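Local coordinates for protein NOVP (Streptomyces caeruleus, PDB 2WK1) that transfers a methyl group from S-adenosyl-L-methionine to the 4-hydroxyl of the noviose sugar in the penultimate step of novobiocin biosynthesis, at residues G108-T113 with T209-R214; G238-D243 with V276-T281. One frame throughout, in Å; residues are numbered along the deposited sequence.

Contact 1: G108-T113 with T209-R214; sequences GDLVET and TLAVLR. With SAH (S-adenosyl-L-homocysteine), chain B.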
# COMPACT_ATOMS: atom_id res chain seq x y z
N GLY A 108 10.53 18.83 19.04
CA GLY A 108 11.54 17.82 18.82
C GLY A 108 11.39 17.01 17.55
O GLY A 108 10.34 16.97 16.90
N ASP A 109 12.50 16.34 17.23
CA ASP A 109 12.55 15.42 16.12
C ASP A 109 12.00 14.05 16.54
O ASP A 109 11.62 13.81 17.70
CB ASP A 109 13.97 15.33 15.60
CG ASP A 109 14.41 16.60 14.87
OD1 ASP A 109 13.54 17.39 14.40
OD2 ASP A 109 15.66 16.76 14.75
N LEU A 110 11.93 13.15 15.55
CA LEU A 110 11.45 11.80 15.76
C LEU A 110 12.63 10.87 15.45
O LEU A 110 13.38 11.14 14.51
CB LEU A 110 10.30 11.50 14.80
CG LEU A 110 9.14 12.49 14.78
CD1 LEU A 110 8.10 12.06 13.75
CD2 LEU A 110 8.53 12.67 16.15
N VAL A 111 12.81 9.80 16.21
CA VAL A 111 13.87 8.85 15.94
C VAL A 111 13.44 7.43 16.19
O VAL A 111 12.69 7.18 17.12
CB VAL A 111 15.13 9.18 16.77
CG1 VAL A 111 14.87 9.07 18.25
CG2 VAL A 111 16.32 8.29 16.35
N GLU A 112 13.92 6.51 15.36
CA GLU A 112 13.89 5.10 15.65
C GLU A 112 15.29 4.55 15.68
O GLU A 112 16.08 4.81 14.77
CB GLU A 112 13.08 4.31 14.63
CG GLU A 112 12.83 2.90 15.18
CD GLU A 112 12.00 1.99 14.29
OE1 GLU A 112 12.23 2.06 13.08
OE2 GLU A 112 11.15 1.21 14.81
N THR A 113 15.61 3.86 16.77
CA THR A 113 16.86 3.15 16.92
C THR A 113 16.63 1.67 16.67
O THR A 113 16.12 0.97 17.53
CB THR A 113 17.54 3.42 18.29
OG1 THR A 113 16.64 3.09 19.35
CG2 THR A 113 17.93 4.85 18.42
N THR A 209 16.72 17.97 20.27
CA THR A 209 15.65 17.52 21.11
C THR A 209 14.80 16.56 20.33
O THR A 209 14.72 16.59 19.10
CB THR A 209 14.26 19.02 21.58
OG1 THR A 209 14.04 19.31 20.37
CG2 THR A 209 15.55 20.24 21.28
N LEU A 210 14.14 15.70 21.10
CA LEU A 210 13.30 14.63 20.57
C LEU A 210 11.90 14.72 21.15
O LEU A 210 11.71 14.88 22.36
CB LEU A 210 13.88 13.26 20.94
CG LEU A 210 15.17 12.86 20.23
CD1 LEU A 210 15.76 11.61 20.86
CD2 LEU A 210 14.92 12.72 18.72
N ALA A 211 10.91 14.59 20.27
CA ALA A 211 9.53 14.45 20.69
C ALA A 211 9.09 12.99 20.80
O ALA A 211 8.24 12.67 21.64
CB ALA A 211 8.62 15.24 19.75
N VAL A 212 9.65 12.10 19.97
CA VAL A 212 9.38 10.66 20.07
C VAL A 212 10.69 9.92 19.90
O VAL A 212 11.39 10.13 18.92
CB VAL A 212 8.34 10.16 19.03
CG1 VAL A 212 8.13 8.65 19.20
CG2 VAL A 212 7.00 10.91 19.15
N LEU A 213 10.99 9.05 20.85
CA LEU A 213 12.13 8.14 20.81
C LEU A 213 11.58 6.73 20.76
O LEU A 213 11.02 6.28 21.73
CB LEU A 213 12.96 8.33 22.07
CG LEU A 213 14.06 7.33 22.40
CD1 LEU A 213 15.01 7.14 21.21
CD2 LEU A 213 14.79 7.74 23.70
N ARG A 214 11.71 6.05 19.62
CA ARG A 214 11.25 4.66 19.47
C ARG A 214 12.47 3.75 19.47
O ARG A 214 13.38 3.94 18.69
CB ARG A 214 10.41 4.45 18.23
CG ARG A 214 9.83 3.04 18.18
CD ARG A 214 8.87 2.79 17.01
NE ARG A 214 7.97 1.71 17.36
CZ ARG A 214 8.33 0.43 17.40
NH1 ARG A 214 9.48 0.04 16.86
NH2 ARG A 214 7.53 -0.46 17.94
N SAH B . 11.78 -1.29 13.93
CA SAH B . 11.94 -2.32 12.85
CB SAH B . 12.52 -3.61 13.45
CG SAH B . 13.93 -3.46 13.99
SD SAH B . 14.83 -5.02 13.95
C SAH B . 10.66 -2.50 12.09
O SAH B . 10.45 -3.55 11.47
OXT SAH B . 9.87 -1.56 12.03
C5' SAH B . 16.27 -4.62 14.95
C4' SAH B . 17.21 -3.61 14.26
O4' SAH B . 18.14 -3.10 15.25
C3' SAH B . 18.04 -4.18 13.10
O3' SAH B . 17.86 -3.43 11.89
C2' SAH B . 19.48 -4.09 13.64
O2' SAH B . 20.48 -3.85 12.64
C1' SAH B . 19.42 -2.93 14.64
N9 SAH B . 20.37 -2.94 15.74
C8 SAH B . 20.24 -3.67 16.88
N7 SAH B . 21.22 -3.35 17.77
C5 SAH B . 21.98 -2.39 17.18
C6 SAH B . 23.11 -1.59 17.58
N6 SAH B . 23.67 -1.78 18.76
N1 SAH B . 23.57 -0.68 16.72
C2 SAH B . 22.98 -0.46 15.53
N3 SAH B . 21.93 -1.14 15.07
C4 SAH B . 21.40 -2.09 15.88
O HOH W 1 16.98 18.19 16.81

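Contact 2: G238-D243 with V276-T281; sequences GYVIVD and VYWQRT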
# COMPACT_ATOMS: atom_id res chain seq x y z
N GLY A 238 6.89 14.48 25.49
CA GLY A 238 7.31 13.52 24.47
C GLY A 238 7.18 12.10 24.96
O GLY A 238 6.83 11.84 26.11
N TYR A 239 7.43 11.17 24.05
CA TYR A 239 7.21 9.76 24.28
C TYR A 239 8.43 8.93 24.04
O TYR A 239 9.20 9.20 23.11
CB TYR A 239 6.10 9.26 23.35
CG TYR A 239 4.74 9.84 23.62
CD1 TYR A 239 3.90 9.27 24.56
CD2 TYR A 239 4.28 10.94 22.94
CE1 TYR A 239 2.64 9.83 24.81
CE2 TYR A 239 3.05 11.50 23.19
CZ TYR A 239 2.21 10.92 24.11
OH TYR A 239 0.95 11.45 24.39
N VAL A 240 8.59 7.90 24.85
CA VAL A 240 9.55 6.83 24.65
C VAL A 240 8.79 5.55 24.42
O VAL A 240 7.96 5.16 25.25
CB VAL A 240 10.50 6.66 25.82
CG1 VAL A 240 11.48 5.52 25.56
CG2 VAL A 240 11.21 7.99 26.14
N ILE A 241 9.03 4.92 23.29
CA ILE A 241 8.37 3.67 22.91
C ILE A 241 9.41 2.53 22.97
O ILE A 241 10.48 2.67 22.39
CB ILE A 241 7.76 3.75 21.50
CG1 ILE A 241 6.71 4.87 21.38
CG2 ILE A 241 7.24 2.39 21.06
CD1 ILE A 241 6.39 5.26 19.96
N VAL A 242 9.07 1.45 23.64
CA VAL A 242 9.93 0.28 23.77
C VAL A 242 9.25 -0.85 23.01
O VAL A 242 8.20 -1.37 23.44
CB VAL A 242 10.10 -0.14 25.25
CG1 VAL A 242 11.06 -1.27 25.35
CG2 VAL A 242 10.51 1.06 26.13
N ASP A 243 9.83 -1.27 21.90
CA ASP A 243 9.20 -2.23 21.03
C ASP A 243 8.98 -3.58 21.67
O ASP A 243 7.92 -4.19 21.49
CB ASP A 243 10.04 -2.42 19.76
CG ASP A 243 9.42 -3.43 18.82
OD1 ASP A 243 8.46 -3.03 18.10
OD2 ASP A 243 9.85 -4.62 18.84
N VAL A 276 5.63 -1.48 25.08
CA VAL A 276 5.13 -0.51 26.06
C VAL A 276 5.64 0.88 25.67
O VAL A 276 6.55 1.00 24.85
CB VAL A 276 5.57 -0.84 27.52
CG1 VAL A 276 5.11 -2.28 27.93
CG2 VAL A 276 7.08 -0.74 27.67
N TYR A 277 5.10 1.92 26.30
CA TYR A 277 5.59 3.26 26.11
C TYR A 277 5.35 4.09 27.34
O TYR A 277 4.53 3.73 28.18
CB TYR A 277 4.97 3.91 24.85
CG TYR A 277 3.53 4.29 24.95
CD1 TYR A 277 2.53 3.35 24.96
CD2 TYR A 277 3.17 5.61 24.97
CE1 TYR A 277 1.20 3.73 25.03
CE2 TYR A 277 1.84 5.99 25.03
CZ TYR A 277 0.86 5.03 25.09
OH TYR A 277 -0.47 5.42 25.15
N TRP A 278 6.02 5.22 27.44
CA TRP A 278 5.69 6.21 28.44
C TRP A 278 5.79 7.60 27.88
O TRP A 278 6.45 7.85 26.88
CB TRP A 278 6.57 6.05 29.70
CG TRP A 278 7.99 6.58 29.71
CD1 TRP A 278 8.39 7.81 30.15
CD2 TRP A 278 9.20 5.83 29.48
NE1 TRP A 278 9.77 7.90 30.13
CE2 TRP A 278 10.29 6.70 29.75
CE3 TRP A 278 9.47 4.54 29.03
CZ2 TRP A 278 11.61 6.29 29.61
CZ3 TRP A 278 10.78 4.14 28.92
CH2 TRP A 278 11.83 5.01 29.20
N GLN A 279 5.16 8.53 28.59
CA GLN A 279 5.21 9.94 28.29
C GLN A 279 6.01 10.61 29.37
O GLN A 279 5.77 10.39 30.54
CB GLN A 279 3.83 10.57 28.23
CG GLN A 279 3.87 12.02 27.82
CD GLN A 279 2.50 12.62 27.67
OE1 GLN A 279 1.58 12.30 28.44
NE2 GLN A 279 2.34 13.51 26.69
N ARG A 280 6.98 11.42 28.98
CA ARG A 280 7.74 12.16 29.95
C ARG A 280 6.96 13.35 30.49
O ARG A 280 6.47 14.19 29.73
CB ARG A 280 9.18 12.84 29.17
CG ARG A 280 9.91 13.53 30.33
CD ARG A 280 11.04 14.25 29.77
NE ARG A 280 11.60 15.19 30.82
CZ ARG A 280 12.34 16.28 30.52
NH1 ARG A 280 12.73 16.80 29.44
NH2 ARG A 280 12.74 17.01 31.78
N THR A 281 6.84 13.45 31.81
CA THR A 281 6.12 14.58 32.39
C THR A 281 7.02 15.47 33.22
O THR A 281 6.58 16.56 33.63
CB THR A 281 4.95 14.10 33.24
OG1 THR A 281 5.46 13.33 34.33
CG2 THR A 281 3.96 13.28 32.40

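Contact 1: G108-T113 with T209-R214
The guanidinium of Arg214 meets the carboxylate of Glu112 at its edge: NH1 reaches OE2 at 2.9 Å in a salt bridge, with the oxygen 18° out of the guanidinium plane and the two flat groups turned 73° from each other. The amino nitrogen of S-adenosyl-L-homocysteine lies oblique to the guanidinium and closer to the acid, its N 2.7 Å from Glu112 OE2. Both side chains leave neighbouring parallel strands on the same face and run side by side; with CG of Glu112 anti to the backbone N (chi1 -167°) and the chain extended beyond it, the length of glutamate lets its carboxylate reach the ligand. Arg214 is held further by salt bridges to Asp243 and Asp216.

Behind this polar end the strands are zipped by Val111 N to Val212 O, Arg214 N to Val111 O and Thr113 N to Arg214 O. A beta bulge shifts the register after Asp109, whose O accepts Ala211 N at 2.8 Å and, weakly, Val212 N. Branched apolar residues fill the two faces: Leu110 CD2 lies 3.8 Å from Val212 CG2, against helices 87-103 and 119-130, while on the other face Val111 CG1 sits 3.5 Å from Leu213 CD1 and also touches Leu210. Gly108 has a positive phi, readily open to glycine, and its CA lies close against Leu210 and Ala211.

One carboxylate oxygen thus serves both an arginine and the amino group of the ligand, and presumably of the methyl donor; the arginine, and the amino group if charged, would both probably stabilise the carboxylate.

Contact 2: G238-D243 with V276-T281
Strand 276-279 runs antiparallel to its neighbours in the otherwise parallel sheet of a class I methyltransferase, and lies against strand 238-242, with Val240 paired to Trp278. Val240 CB stands over the centre of the indole's six-membered ring, 3.7 Å from its centroid, a CH-pi contact that places a branched aliphatic group flat against a broad aromatic face. The ring is brought there by a first torsion of 79°, which sets CG of Trp278 between the backbone N and the carbonyl carbon. Arg259 adds a cation-pi contact to the same tryptophan. Val242 continues this face, its CB 3.9 Å from Val276 CG2.

The face turned to helix 87-103 carries Tyr239, Ile241, Tyr277 and Gln279. The tyrosine rings are inclined by 45°, and Tyr239 CD1 comes to the edge of the Tyr277 ring, 3.8 Å from CD2. Gln279 crosses Tyr239 with CG over the outer part of one ring face, and the amide and ring planes are inclined by only 12°. Two polar ends look elsewhere: Tyr239 OH bonds to Asp100 and Gln279 NE2 to the carbonyl of Gly237, so these two atoms keep polar partners while their side chains pack together.

Backbone bonds run in reciprocal pairs. Val240 and Trp278 exchange two, as do Val242 and Val276, where Val242 N reaches Val276 O at 2.8 Å; Arg280 N adds a bond to Gly238 O. Beyond the paired region Asp243, a predicted magnesium ligand, bears a salt bridge to Arg90. These adjacent antiparallel strands, joined by a long connection, are typical of the Rossmann-like class I methyltransferase sheet, in which the seventh strand, 276-279, is inserted between the fifth, 238-242, and the sixth, 269-270.

From the N terminus, strand 109-113 is laid down first, and about 95 residues containing several helices and strands 138-142 and 191-195 intervene before 209-214 returns beside it, closing contact 1. Helix 220-230 then leads on to strand 238-242, and a shorter excursion through helix 249-261 and strand 269-270 precedes strand 276-279, which closes contact 2. The two loops follow in series, neither nested nor crossed. They share one sheet: strands 210-215 and 238-242 are neighbours, joined by Ile241 N to Leu213 O and by the packing of Val212 against Ile241. Contact 1 joins two central strands whose ends reach the ligand pocket; contact 2 adds the last strand of the chain to that sheet.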